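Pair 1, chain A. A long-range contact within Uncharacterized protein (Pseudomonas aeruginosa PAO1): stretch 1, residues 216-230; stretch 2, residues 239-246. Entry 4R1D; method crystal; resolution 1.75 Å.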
# COMPACT_ATOMS: atom_id res chain seq x y z
N LYS A 216 20.85 -9.47 -24.52
CA LYS A 216 19.70 -9.54 -25.41
C LYS A 216 19.10 -10.94 -25.43
O LYS A 216 19.81 -11.94 -25.32
CB LYS A 216 20.09 -9.11 -26.82
CG LYS A 216 20.75 -7.75 -26.87
CD LYS A 216 20.84 -7.23 -28.28
CE LYS A 216 21.40 -5.81 -28.31
NZ LYS A 216 21.54 -5.31 -29.71
N HIS A 217 17.78 -10.99 -25.58
CA HIS A 217 17.05 -12.24 -25.72
C HIS A 217 15.85 -11.98 -26.62
O HIS A 217 14.72 -11.94 -26.17
CB HIS A 217 16.60 -12.81 -24.37
CG HIS A 217 16.00 -14.18 -24.46
ND1 HIS A 217 15.99 -15.06 -23.40
CD2 HIS A 217 15.39 -14.81 -25.49
CE1 HIS A 217 15.40 -16.18 -23.77
NE2 HIS A 217 15.03 -16.06 -25.04
N PRO A 218 16.13 -11.77 -27.91
CA PRO A 218 15.05 -11.59 -28.87
C PRO A 218 14.25 -12.88 -28.96
O PRO A 218 14.82 -13.95 -28.75
CB PRO A 218 15.80 -11.33 -30.19
CG PRO A 218 17.13 -12.00 -30.00
CD PRO A 218 17.46 -11.85 -28.55
N VAL A 219 12.95 -12.76 -29.21
CA VAL A 219 12.07 -13.89 -29.44
C VAL A 219 11.32 -13.52 -30.70
O VAL A 219 10.40 -12.69 -30.68
CB VAL A 219 11.07 -14.11 -28.28
CG1 VAL A 219 10.12 -15.27 -28.59
CG2 VAL A 219 11.81 -14.35 -26.98
N GLY A 220 11.73 -14.12 -31.81
CA GLY A 220 11.22 -13.69 -33.09
C GLY A 220 11.48 -12.21 -33.25
O GLY A 220 12.59 -11.74 -32.97
N SER A 221 10.48 -11.45 -33.66
CA SER A 221 10.70 -10.03 -33.89
C SER A 221 10.52 -9.18 -32.63
O SER A 221 10.54 -7.96 -32.71
CB SER A 221 9.80 -9.53 -35.01
OG SER A 221 8.44 -9.71 -34.67
N LEU A 222 10.39 -9.83 -31.47
CA LEU A 222 10.29 -9.11 -30.19
C LEU A 222 11.70 -8.85 -29.65
O LEU A 222 12.41 -9.78 -29.27
CB LEU A 222 9.50 -9.92 -29.16
CG LEU A 222 8.06 -10.32 -29.50
CD1 LEU A 222 7.49 -11.25 -28.44
CD2 LEU A 222 7.18 -9.08 -29.66
N PRO A 223 12.10 -7.58 -29.61
CA PRO A 223 13.45 -7.20 -29.18
C PRO A 223 13.62 -7.23 -27.66
O PRO A 223 13.87 -6.20 -27.06
CB PRO A 223 13.59 -5.77 -29.70
CG PRO A 223 12.21 -5.25 -29.75
CD PRO A 223 11.32 -6.42 -30.08
N GLY A 224 13.50 -8.41 -27.05
CA GLY A 224 13.60 -8.51 -25.60
C GLY A 224 15.02 -8.46 -25.08
O GLY A 224 15.97 -8.83 -25.78
N GLU A 225 15.18 -8.01 -23.84
CA GLU A 225 16.46 -8.08 -23.15
C GLU A 225 16.21 -8.72 -21.79
O GLU A 225 15.11 -8.63 -21.26
CB GLU A 225 17.09 -6.70 -23.01
CG GLU A 225 17.37 -6.06 -24.37
CD GLU A 225 18.28 -4.84 -24.31
OE1 GLU A 225 18.28 -4.14 -23.27
OE2 GLU A 225 18.99 -4.59 -25.30
N GLU A 226 17.21 -9.39 -21.24
CA GLU A 226 17.00 -10.13 -20.00
C GLU A 226 18.13 -9.95 -19.01
O GLU A 226 19.26 -9.63 -19.38
CB GLU A 226 16.80 -11.62 -20.29
CG GLU A 226 18.07 -12.31 -20.70
CD GLU A 226 17.85 -13.75 -21.13
OE1 GLU A 226 16.73 -14.28 -20.92
OE2 GLU A 226 18.79 -14.34 -21.69
N TYR A 227 17.83 -10.21 -17.75
CA TYR A 227 18.78 -10.11 -16.68
C TYR A 227 18.38 -11.23 -15.73
O TYR A 227 17.25 -11.25 -15.25
CB TYR A 227 18.65 -8.74 -16.00
CG TYR A 227 19.93 -8.21 -15.38
CD1 TYR A 227 20.79 -9.05 -14.70
CD2 TYR A 227 20.27 -6.87 -15.51
CE1 TYR A 227 21.97 -8.56 -14.13
CE2 TYR A 227 21.44 -6.37 -14.95
CZ TYR A 227 22.28 -7.22 -14.26
OH TYR A 227 23.45 -6.75 -13.71
N LEU A 228 19.28 -12.16 -15.48
CA LEU A 228 18.93 -13.36 -14.73
C LEU A 228 19.88 -13.52 -13.54
O LEU A 228 21.09 -13.62 -13.73
CB LEU A 228 19.07 -14.61 -15.63
CG LEU A 228 17.89 -15.09 -16.48
CD1 LEU A 228 17.24 -13.99 -17.29
CD2 LEU A 228 18.35 -16.22 -17.40
N VAL A 229 19.34 -13.55 -12.33
CA VAL A 229 20.19 -13.70 -11.16
C VAL A 229 19.73 -14.86 -10.28
O VAL A 229 18.58 -15.29 -10.35
CB VAL A 229 20.28 -12.39 -10.34
CG1 VAL A 229 20.65 -11.21 -11.24
CG2 VAL A 229 18.97 -12.12 -9.62
N ALA A 230 20.64 -15.39 -9.48
CA ALA A 230 20.30 -16.44 -8.55
C ALA A 230 21.17 -16.28 -7.32
O ALA A 230 22.24 -15.66 -7.38
CB ALA A 230 20.50 -17.80 -9.18
N TYR A 239 15.90 -17.28 -7.08
CA TYR A 239 16.09 -16.90 -8.46
C TYR A 239 15.30 -15.65 -8.75
O TYR A 239 14.22 -15.45 -8.19
CB TYR A 239 15.57 -18.00 -9.38
CG TYR A 239 16.35 -19.29 -9.34
CD1 TYR A 239 17.50 -19.45 -10.09
CD2 TYR A 239 15.93 -20.35 -8.54
CE1 TYR A 239 18.22 -20.63 -10.05
CE2 TYR A 239 16.65 -21.54 -8.50
CZ TYR A 239 17.79 -21.67 -9.26
OH TYR A 239 18.51 -22.85 -9.24
N THR A 240 15.81 -14.81 -9.64
CA THR A 240 14.99 -13.75 -10.22
C THR A 240 15.40 -13.55 -11.68
O THR A 240 16.50 -13.09 -11.97
CB THR A 240 15.10 -12.44 -9.44
OG1 THR A 240 14.68 -12.67 -8.08
CG2 THR A 240 14.19 -11.39 -10.05
N PHE A 241 14.51 -13.97 -12.58
CA PHE A 241 14.74 -13.90 -14.02
C PHE A 241 13.81 -12.84 -14.57
O PHE A 241 12.60 -12.86 -14.29
CB PHE A 241 14.42 -15.24 -14.69
CG PHE A 241 15.33 -16.37 -14.29
CD1 PHE A 241 16.39 -16.16 -13.42
CD2 PHE A 241 15.11 -17.65 -14.78
CE1 PHE A 241 17.23 -17.20 -13.05
CE2 PHE A 241 15.93 -18.70 -14.41
CZ PHE A 241 16.99 -18.48 -13.55
N MET A 242 14.36 -11.90 -15.33
CA MET A 242 13.63 -10.72 -15.79
C MET A 242 13.81 -10.53 -17.30
O MET A 242 14.93 -10.61 -17.79
CB MET A 242 14.18 -9.48 -15.06
CG MET A 242 14.06 -9.61 -13.54
SD MET A 242 15.10 -8.44 -12.63
CE MET A 242 16.66 -9.30 -12.62
N TRP A 243 12.72 -10.29 -18.03
CA TRP A 243 12.76 -10.14 -19.48
C TRP A 243 11.78 -9.04 -19.86
O TRP A 243 10.67 -8.99 -19.34
CB TRP A 243 12.32 -11.46 -20.12
CG TRP A 243 12.35 -11.53 -21.64
CD1 TRP A 243 13.39 -11.93 -22.43
CD2 TRP A 243 11.26 -11.25 -22.54
NE1 TRP A 243 13.03 -11.90 -23.76
CE2 TRP A 243 11.73 -11.48 -23.86
CE3 TRP A 243 9.94 -10.81 -22.37
CZ2 TRP A 243 10.92 -11.30 -24.99
CZ3 TRP A 243 9.13 -10.63 -23.50
CH2 TRP A 243 9.63 -10.88 -24.80
N GLU A 244 12.19 -8.15 -20.76
CA GLU A 244 11.34 -7.05 -21.13
C GLU A 244 11.57 -6.58 -22.56
O GLU A 244 12.70 -6.60 -23.07
CB GLU A 244 11.56 -5.87 -20.17
CG GLU A 244 10.59 -4.72 -20.39
CD GLU A 244 10.63 -3.71 -19.25
OE1 GLU A 244 10.98 -4.10 -18.12
OE2 GLU A 244 10.32 -2.52 -19.50
N VAL A 245 10.46 -6.21 -23.19
CA VAL A 245 10.46 -5.46 -24.43
C VAL A 245 9.91 -4.09 -24.05
O VAL A 245 8.79 -3.98 -23.55
CB VAL A 245 9.52 -6.10 -25.46
CG1 VAL A 245 9.30 -5.15 -26.64
CG2 VAL A 245 10.07 -7.46 -25.90
N GLN A 246 10.70 -3.05 -24.27
CA GLN A 246 10.33 -1.71 -23.80
C GLN A 246 8.94 -1.25 -24.27
O GLN A 246 8.16 -0.68 -23.49
CB GLN A 246 11.40 -0.67 -24.17
CG GLN A 246 11.14 0.72 -23.58
CD GLN A 246 12.39 1.58 -23.52
OE1 GLN A 246 13.44 1.20 -24.03
NE2 GLN A 246 12.28 2.75 -22.90
O HOH W 1 12.93 -3.52 -26.41

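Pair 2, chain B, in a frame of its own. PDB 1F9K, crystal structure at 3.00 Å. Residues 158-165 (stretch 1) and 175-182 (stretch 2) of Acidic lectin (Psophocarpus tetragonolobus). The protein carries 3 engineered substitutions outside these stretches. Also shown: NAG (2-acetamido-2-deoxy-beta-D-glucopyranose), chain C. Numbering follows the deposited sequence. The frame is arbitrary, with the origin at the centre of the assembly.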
# COMPACT_ATOMS: atom_id res chain seq x y z
N GLY B 158 -14.19 -16.12 2.86
CA GLY B 158 -14.53 -16.17 4.27
C GLY B 158 -13.39 -15.73 5.17
O GLY B 158 -13.52 -15.80 6.40
N GLY B 159 -12.29 -15.30 4.56
CA GLY B 159 -11.12 -14.83 5.30
C GLY B 159 -11.19 -13.34 5.57
O GLY B 159 -11.79 -12.59 4.79
N VAL B 160 -10.58 -12.88 6.66
CA VAL B 160 -10.60 -11.46 7.00
C VAL B 160 -9.69 -10.64 6.13
O VAL B 160 -8.52 -10.99 5.94
CB VAL B 160 -10.19 -11.20 8.45
CG1 VAL B 160 -10.37 -9.71 8.78
CG2 VAL B 160 -11.02 -12.04 9.37
N ALA B 161 -10.22 -9.52 5.64
CA ALA B 161 -9.45 -8.62 4.79
C ALA B 161 -9.25 -7.26 5.46
O ALA B 161 -10.19 -6.68 6.02
CB ALA B 161 -10.14 -8.44 3.45
N ASN B 162 -8.00 -6.77 5.41
CA ASN B 162 -7.66 -5.48 5.99
C ASN B 162 -7.48 -4.47 4.88
O ASN B 162 -6.67 -4.67 3.97
CB ASN B 162 -6.39 -5.60 6.83
CG ASN B 162 -6.68 -6.03 8.26
OD1 ASN B 162 -7.16 -5.22 9.07
ND2 ASN B 162 -6.42 -7.29 8.57
N VAL B 163 -8.26 -3.40 4.96
CA VAL B 163 -8.23 -2.33 3.96
C VAL B 163 -7.72 -1.03 4.56
O VAL B 163 -8.10 -0.65 5.66
CB VAL B 163 -9.67 -2.06 3.40
CG1 VAL B 163 -9.68 -0.86 2.49
CG2 VAL B 163 -10.18 -3.27 2.63
N VAL B 164 -6.86 -0.35 3.83
CA VAL B 164 -6.37 0.94 4.26
C VAL B 164 -6.52 1.89 3.08
O VAL B 164 -6.02 1.61 1.99
CB VAL B 164 -4.91 0.91 4.65
CG1 VAL B 164 -4.40 2.32 4.85
CG2 VAL B 164 -4.75 0.13 5.93
N ILE B 165 -7.24 2.97 3.28
CA ILE B 165 -7.40 3.94 2.21
C ILE B 165 -6.83 5.24 2.72
O ILE B 165 -7.22 5.72 3.79
CB ILE B 165 -8.87 4.10 1.83
CG1 ILE B 165 -9.31 2.84 1.09
CG2 ILE B 165 -9.07 5.34 0.95
CD1 ILE B 165 -10.79 2.85 0.71
N ASN B 175 -4.37 6.37 -2.27
CA ASN B 175 -3.79 5.05 -2.26
C ASN B 175 -4.67 4.09 -1.48
O ASN B 175 -5.13 4.42 -0.38
CB ASN B 175 -2.40 5.08 -1.65
CG ASN B 175 -1.81 3.69 -1.44
OD1 ASN B 175 -1.63 2.92 -2.38
ND2 ASN B 175 -1.51 3.36 -0.20
N VAL B 176 -4.87 2.91 -2.05
CA VAL B 176 -5.68 1.86 -1.44
C VAL B 176 -4.84 0.61 -1.20
O VAL B 176 -4.17 0.11 -2.12
CB VAL B 176 -6.85 1.48 -2.35
CG1 VAL B 176 -7.51 0.23 -1.86
CG2 VAL B 176 -7.85 2.59 -2.39
N VAL B 177 -4.87 0.09 0.02
CA VAL B 177 -4.12 -1.12 0.30
C VAL B 177 -5.01 -2.19 0.88
O VAL B 177 -5.77 -1.95 1.83
CB VAL B 177 -2.95 -0.87 1.25
CG1 VAL B 177 -2.18 -2.18 1.45
CG2 VAL B 177 -2.04 0.19 0.66
N LEU B 178 -4.91 -3.38 0.29
CA LEU B 178 -5.69 -4.53 0.68
C LEU B 178 -4.75 -5.61 1.18
O LEU B 178 -3.86 -6.06 0.45
CB LEU B 178 -6.47 -5.06 -0.53
CG LEU B 178 -7.30 -6.32 -0.28
CD1 LEU B 178 -8.38 -6.02 0.75
CD2 LEU B 178 -7.92 -6.79 -1.58
N ALA B 179 -4.95 -6.04 2.42
CA ALA B 179 -4.10 -7.09 2.97
C ALA B 179 -4.88 -8.27 3.55
O ALA B 179 -5.93 -8.11 4.18
CB ALA B 179 -3.19 -6.49 4.05
N PHE B 180 -4.36 -9.46 3.29
CA PHE B 180 -4.91 -10.70 3.81
C PHE B 180 -3.72 -11.28 4.57
O PHE B 180 -2.88 -11.98 4.02
CB PHE B 180 -5.31 -11.65 2.67
CG PHE B 180 -6.60 -11.29 2.01
CD1 PHE B 180 -7.81 -11.47 2.68
CD2 PHE B 180 -6.63 -10.80 0.70
CE1 PHE B 180 -9.02 -11.15 2.06
CE2 PHE B 180 -7.85 -10.49 0.08
CZ PHE B 180 -9.04 -10.67 0.77
N HIS B 181 -3.63 -10.94 5.85
CA HIS B 181 -2.52 -11.39 6.67
C HIS B 181 -2.40 -12.91 6.86
O HIS B 181 -1.30 -13.46 6.75
CB HIS B 181 -2.60 -10.65 8.01
CG HIS B 181 -2.40 -9.17 7.88
ND1 HIS B 181 -3.18 -8.25 8.56
CD2 HIS B 181 -1.52 -8.45 7.16
CE1 HIS B 181 -2.78 -7.03 8.25
NE2 HIS B 181 -1.78 -7.12 7.40
N SER B 182 -3.51 -13.58 7.13
CA SER B 182 -3.50 -15.03 7.33
C SER B 182 -2.68 -15.74 6.26
O SER B 182 -1.87 -16.61 6.56
CB SER B 182 -4.93 -15.59 7.32
OG SER B 182 -5.52 -15.51 6.03
C1 NAG C . -17.24 -14.76 7.24
C2 NAG C . -16.82 -15.30 8.62
C3 NAG C . -17.37 -16.71 8.79
C4 NAG C . -18.89 -16.63 8.65
C5 NAG C . -19.28 -16.00 7.30
C6 NAG C . -20.76 -15.77 7.22
C7 NAG C . -14.84 -14.82 9.89
C8 NAG C . -13.32 -14.88 9.97
N2 NAG C . -15.38 -15.31 8.77
O3 NAG C . -17.02 -17.21 10.08
O4 NAG C . -19.44 -17.93 8.75
O5 NAG C . -18.67 -14.70 7.16
O6 NAG C . -21.14 -14.72 8.08
O7 NAG C . -15.50 -14.32 10.81

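The sharpest difference lies where Trp A243 of pair 1 superposes on Leu B178 of pair 2. The indole (chi1 t) reaches across Gly A224 of the partner stretch to His A217: Trp A243 NE1 donates a hydrogen bond to His A217 O at 2.9 Å, and the edge of the indole meets the face of the His A217 ring, planes at 87° and centroids 5.1 Å apart. Val A219 CG2 approaches Trp A243 CZ2 at 3.7 Å, and Leu A222 CD1 lies 4.2 Å from Trp A243 CH2, at the ring edge. The side chain of Leu B178, also chi1 t, is shorter and makes only apolar contacts across the stretches: Leu B178 CD1 lies 3.8 Å from Val B163 CG2 and 4.0 Å from Ala B161 CB.

The shared frame is an antiparallel strand pair, with axes 4.7 Å apart at closest approach in both cases and N-to-C directions at 173° in pair 1 and 163° in pair 2; fourteen central residues superpose with an RMSD of 0.6 Å. Glu A225 with Glu A244 matches Asn B162 with Ala B179, and Tyr A227 with Met A242 matches Val B164 with Val B177. Each of these four couples closes a reciprocal pair of backbone hydrogen bonds, as in Tyr A227 N to Met A242 O, 2.9 Å, and Val B164 N to Val B177 O, 2.8 Å. The non-hydrogen-bonded couples that alternate with these bring their CA atoms closer, 4.3 Å for Leu A228 CA and Phe A241 CA and 4.5 Å for the matching Ile B165 CA and Val B176 CA.

Gly A224 falls on Ala B161. An ideal CB on Gly A224 would sit 2.4 Å from Trp A243 CE2, a clash, so the bare glycine leaves room for the indole. In pair 2 the position carries a methyl: Ala B161 CB lies a tight 3.2 Å from Phe B180 CE1, a value to be read with the 3.00 Å resolution in mind. The CA-to-CB bond of Phe B180 points away from the other stretch, yet the end of its side chain comes nearer. Its match, Val A245, instead packs Val A245 CG2 4.1 Å from Leu A222 CB and Val A245 CG1 4.2 Å from Pro A223 CD.

On the face carrying Leu A228 and Phe A241, an aromatic ring and a branched aliphatic meet: Leu A228 CG stands over the Phe A241 ring, 3.9 Å from its centroid. In the same place Ile B165 CG1 lies 3.8 Å from Val B176 CG2. On the other face, Tyr A227 CB meets the long Met A242 through Met A242 CE at 4.0 Å. The compact valines of pair 2 place Val B164 CB 4.3 Å from Val B177 CB.

Before the strand, a type II' turn from Val A219 to Leu A222 precedes Gly A224 in pair 1. Ser A221 there matches Gly B158, and Gly B158 O accepts a hydrogen bond from NAG N2 at 3.1 Å. The two stretches bury 732 Å² in pair 1 and 536 Å² in pair 2.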